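Local atomic coordinates of RNA-directed RNA polymerase (Infectious pancreatic necrosis virus, PDB entry 3ZED), a protein that probably copies the viral RNA genome as an RNA-dependent RNA polymerase, and is probably present both free and covalently linked to that RNA. Residues D282-A285 / G286-T290; F270-D273 / L274-A278. All coordinates share one frame; numbering follows the deposited sequence.

Interaction 1: residues D282-A285 / G286-T290; sequences DPEA and GVKKT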
loop_
_atom_site.group_PDB
_atom_site.type_symbol
_atom_site.label_atom_id
_atom_site.label_comp_id
_atom_site.label_asym_id
_atom_site.label_seq_id
_atom_site.Cartn_x
_atom_site.Cartn_y
_atom_site.Cartn_z
ATOM N N ASP B 282 -30.449 -18.678 -13.874
ATOM C CA ASP B 282 -29.785 -19.361 -12.765
ATOM C C ASP B 282 -28.523 -18.545 -12.367
ATOM O O ASP B 282 -27.415 -18.886 -12.805
ATOM C CB ASP B 282 -29.453 -20.826 -13.145
ATOM C CG ASP B 282 -28.998 -21.735 -12.005
ATOM O OD1 ASP B 282 -28.616 -21.206 -10.922
ATOM O OD2 ASP B 282 -28.984 -22.970 -12.205
ATOM N N PRO B 283 -28.668 -17.444 -11.570
ATOM C CA PRO B 283 -27.480 -16.651 -11.185
ATOM C C PRO B 283 -26.427 -17.452 -10.414
ATOM O O PRO B 283 -25.235 -17.175 -10.587
ATOM C CB PRO B 283 -28.054 -15.518 -10.326
ATOM C CG PRO B 283 -29.502 -15.458 -10.674
ATOM C CD PRO B 283 -29.894 -16.875 -10.972
ATOM N N GLU B 284 -26.835 -18.452 -9.603
ATOM C CA GLU B 284 -25.865 -19.249 -8.853
ATOM C C GLU B 284 -24.925 -20.043 -9.787
ATOM O O GLU B 284 -23.706 -19.905 -9.658
ATOM C CB GLU B 284 -26.535 -20.174 -7.841
ATOM C CG GLU B 284 -25.564 -20.655 -6.777
ATOM C CD GLU B 284 -26.192 -20.889 -5.419
ATOM O OE1 GLU B 284 -26.365 -19.910 -4.655
ATOM O OE2 GLU B 284 -26.508 -22.063 -5.121
ATOM N N ALA B 285 -25.474 -20.833 -10.724
ATOM C CA ALA B 285 -24.671 -21.623 -11.665
ATOM C C ALA B 285 -23.871 -20.713 -12.602
ATOM O O ALA B 285 -22.717 -21.010 -12.893
ATOM C CB ALA B 285 -25.556 -22.557 -12.475
ATOM N N GLY B 286 -24.494 -19.618 -13.042
ATOM C CA GLY B 286 -23.914 -18.640 -13.950
ATOM C C GLY B 286 -22.739 -17.901 -13.363
ATOM O O GLY B 286 -21.679 -17.844 -13.993
ATOM N N VAL B 287 -22.917 -17.316 -12.158
ATOM C CA VAL B 287 -21.870 -16.547 -11.460
ATOM C C VAL B 287 -20.708 -17.484 -11.098
ATOM O O VAL B 287 -19.552 -17.132 -11.357
ATOM C CB VAL B 287 -22.434 -15.775 -10.232
ATOM C CG1 VAL B 287 -21.336 -15.304 -9.284
ATOM C CG2 VAL B 287 -23.292 -14.594 -10.683
ATOM N N LYS B 288 -21.021 -18.691 -10.585
ATOM C CA LYS B 288 -20.026 -19.696 -10.212
ATOM C C LYS B 288 -19.186 -20.160 -11.420
ATOM O O LYS B 288 -17.968 -20.345 -11.263
ATOM C CB LYS B 288 -20.674 -20.894 -9.511
ATOM C CG LYS B 288 -20.851 -20.670 -8.014
ATOM C CD LYS B 288 -21.347 -21.916 -7.297
ATOM C CE LYS B 288 -21.410 -21.749 -5.795
ATOM N NZ LYS B 288 -20.169 -22.227 -5.125
ATOM N N LYS B 289 -19.824 -20.309 -12.613
ATOM C CA LYS B 289 -19.170 -20.704 -13.872
ATOM C C LYS B 289 -18.168 -19.630 -14.308
ATOM O O LYS B 289 -17.027 -19.973 -14.612
ATOM C CB LYS B 289 -20.199 -20.976 -14.994
ATOM C CG LYS B 289 -19.586 -21.633 -16.232
ATOM C CD LYS B 289 -20.471 -21.512 -17.468
ATOM C CE LYS B 289 -19.753 -20.947 -18.680
ATOM N NZ LYS B 289 -18.683 -21.853 -19.177
ATOM N N THR B 290 -18.587 -18.343 -14.317
ATOM C CA THR B 290 -17.733 -17.199 -14.669
ATOM C C THR B 290 -16.505 -17.134 -13.735
ATOM O O THR B 290 -15.387 -17.007 -14.220
ATOM C CB THR B 290 -18.548 -15.894 -14.613
ATOM O OG1 THR B 290 -19.601 -15.976 -15.574
ATOM C CG2 THR B 290 -17.694 -14.637 -14.865
#
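Val287 and Pro283 meet on the buried flank of the first turn of helix 283-293. Val287 N donates to Pro283 O at 2.8 Å, and the same oxygen is brushed by the valine side chain, CG2 lying 3.2 Å from Pro283 O. Chi1 of 164° sets CG1 anti to the backbone N and leaves CG2 beside that nitrogen, which is why this methyl, rather than CG1, reaches the proline oxygen. Beyond the turn, Val287 packs on Leu274 of helix 260-278, Leu740 of helix 740-752 and Val737 in a loop, while the ring of Pro283 touches Arg741, so the tight side is largely apolar. Asp282 is the N-cap residue of this side-chain-capped helix start, in the palm-family region of the birnavirus polymerase, away from the potassium sites. Its OD1 accepts from Ala285 N at 3.2 Å in an almost straight bond (175°), although the N-H comes from above the carboxylate plane, 65° out of it. Asp282 O then takes Gly286 N at 3.0 Å, the first of the i to i+4 backbone bonds that continue residue by residue to Thr290. A carboxylate at this end would probably interact favourably with the helix dipole. Gly286 O accepts from both Thr290 N and Thr290 OG1, which arrive from opposite faces of its plane; the second, at 3.2 Å, ties down the buried hydroxyl. The other flank is looser and more open to solvent. Glu284 CG and Lys288 CE come no nearer than 4.4 Å, and the charged ends, Glu284 OE2 and Lys288 NZ, are 6.3 Å apart, too far for a salt bridge. Glu284 OE2 instead pairs with Arg736, whereas Lys288 NZ has a weak hydrogen bond to Glu784 O. Exposed Lys289 forms a salt bridge with Asp293 one turn on.

Interaction 2: residues F270-D273 / L274-A278; sequences FIRD and LGRAA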
loop_
_atom_site.group_PDB
_atom_site.type_symbol
_atom_site.label_atom_id
_atom_site.label_comp_id
_atom_site.label_asym_id
_atom_site.label_seq_id
_atom_site.Cartn_x
_atom_site.Cartn_y
_atom_site.Cartn_z
ATOM N N PHE B 270 -14.640 -10.342 -18.002
ATOM C CA PHE B 270 -14.969 -10.778 -16.652
ATOM C C PHE B 270 -16.150 -9.992 -16.069
ATOM O O PHE B 270 -17.084 -10.619 -15.584
ATOM C CB PHE B 270 -13.749 -10.691 -15.706
ATOM C CG PHE B 270 -14.040 -11.192 -14.311
ATOM C CD1 PHE B 270 -14.329 -12.537 -14.080
ATOM C CD2 PHE B 270 -14.054 -10.314 -13.229
ATOM C CE1 PHE B 270 -14.602 -13.001 -12.786
ATOM C CE2 PHE B 270 -14.328 -10.777 -11.929
ATOM C CZ PHE B 270 -14.600 -12.115 -11.718
ATOM N N ILE B 271 -16.105 -8.643 -16.107
ATOM C CA ILE B 271 -17.160 -7.783 -15.550
ATOM C C ILE B 271 -18.488 -7.950 -16.353
ATOM O O ILE B 271 -19.558 -7.965 -15.736
ATOM C CB ILE B 271 -16.704 -6.281 -15.398
ATOM C CG1 ILE B 271 -17.653 -5.456 -14.486
ATOM C CG2 ILE B 271 -16.461 -5.567 -16.732
ATOM C CD1 ILE B 271 -17.611 -5.821 -13.009
ATOM N N ARG B 272 -18.406 -8.131 -17.699
ATOM C CA ARG B 272 -19.573 -8.319 -18.574
ATOM C C ARG B 272 -20.231 -9.678 -18.326
ATOM O O ARG B 272 -21.456 -9.745 -18.210
ATOM C CB ARG B 272 -19.161 -8.164 -20.047
ATOM C CG ARG B 272 -20.197 -8.623 -21.097
ATOM C CD ARG B 272 -19.878 -8.138 -22.503
ATOM N NE ARG B 272 -18.469 -8.333 -22.848
ATOM C CZ ARG B 272 -17.619 -7.347 -23.108
ATOM N NH1 ARG B 272 -18.036 -6.084 -23.106
ATOM N NH2 ARG B 272 -16.352 -7.614 -23.394
ATOM N N ASP B 273 -19.412 -10.751 -18.234
ATOM C CA ASP B 273 -19.893 -12.118 -17.989
ATOM C C ASP B 273 -20.484 -12.248 -16.605
ATOM O O ASP B 273 -21.449 -12.980 -16.443
ATOM C CB ASP B 273 -18.782 -13.162 -18.178
ATOM C CG ASP B 273 -18.481 -13.566 -19.611
ATOM O OD1 ASP B 273 -19.008 -12.907 -20.546
ATOM O OD2 ASP B 273 -17.713 -14.533 -19.802
ATOM N N LEU B 274 -19.917 -11.538 -15.614
ATOM C CA LEU B 274 -20.415 -11.527 -14.242
ATOM C C LEU B 274 -21.792 -10.829 -14.193
ATOM O O LEU B 274 -22.736 -11.392 -13.640
ATOM C CB LEU B 274 -19.394 -10.836 -13.326
ATOM C CG LEU B 274 -19.618 -10.870 -11.805
ATOM C CD1 LEU B 274 -19.663 -12.316 -11.263
ATOM C CD2 LEU B 274 -18.524 -10.082 -11.093
ATOM N N GLY B 275 -21.895 -9.651 -14.805
ATOM C CA GLY B 275 -23.126 -8.878 -14.849
ATOM C C GLY B 275 -24.278 -9.595 -15.511
ATOM O O GLY B 275 -25.410 -9.524 -15.024
ATOM N N ARG B 276 -23.983 -10.320 -16.612
ATOM C CA ARG B 276 -24.971 -11.093 -17.356
ATOM C C ARG B 276 -25.418 -12.304 -16.553
ATOM O O ARG B 276 -26.622 -12.536 -16.438
ATOM C CB ARG B 276 -24.406 -11.534 -18.714
ATOM C CG ARG B 276 -24.857 -10.660 -19.864
ATOM C CD ARG B 276 -23.692 -10.112 -20.650
ATOM N NE ARG B 276 -23.081 -11.103 -21.539
ATOM C CZ ARG B 276 -22.812 -10.890 -22.825
ATOM N NH1 ARG B 276 -23.108 -9.724 -23.391
ATOM N NH2 ARG B 276 -22.258 -11.846 -23.560
ATOM N N ALA B 277 -24.452 -13.062 -15.991
ATOM C CA ALA B 277 -24.697 -14.264 -15.191
ATOM C C ALA B 277 -25.563 -13.979 -13.964
ATOM O O ALA B 277 -26.434 -14.783 -13.650
ATOM C CB ALA B 277 -23.378 -14.873 -14.757
ATOM N N ALA B 278 -25.354 -12.818 -13.303
ATOM C CA ALA B 278 -26.098 -12.389 -12.111
ATOM C C ALA B 278 -27.580 -12.076 -12.426
ATOM O O ALA B 278 -28.425 -12.167 -11.535
ATOM C CB ALA B 278 -25.425 -11.175 -11.485
#
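Arg272 and Arg276, one turn apart on helix 260-278, extend alongside each other in one direction. The aliphatic part of Arg272 lies over one face of the Arg276 guanidinium: CG stands 3.6 Å from that plane, nearer its edge than its centre, and Arg272 CD is 3.7 Å from Arg276 NH1. The two guanidinium planes are turned 62° apart, so this is not a stack, and Arg272 NE stays 4.9 Å from Arg276 NH1. The bend at chi2 of Arg276 brings CD to 3.3 Å from Arg272 O, and the next, at chi3, turns the guanidinium across Arg272 CG and CD. Asp273 OD1 lies 4.6 Å from Arg276 NH2, far from the guanidinium plane, so no N-H points at it and any attraction is probably just between the charges. Beneath this polar side of an intrahelical contact in the palm-family region, Arg276 N bonds to Arg272 O at 3.0 Å. On the buried side Leu274 CD2 meets Phe270 CE2 obliquely at 4.3 Å. Farther out, Phe270 makes an edge-to-face contact with Phe294, Ile271 packs against helices 326-340 and 438-452, and Leu274 and Ala277 lie against helix 283-293.

Interactions 1 and 2 lie on successive helices, 283-293 and 260-278, their centres about 9 Å apart, and the helices pack directly: Ala277 CB is 3.4 Å from Gly286 C and Pro283 CG is 3.6 Å from Ala278 O. Both contacts are partly buried; each has an apolar flank against neighbouring helices and a more polar flank carrying charged chains. Interaction 1 is the start of its helix, capped by a carboxylate. Glu284, Lys288 and Lys289 have polar partners beyond the segments, those of the first two in the C-terminal region. Interaction 2 lies within the last turns of a longer helix, with more buried residues; its arginines meet through aliphatic packing.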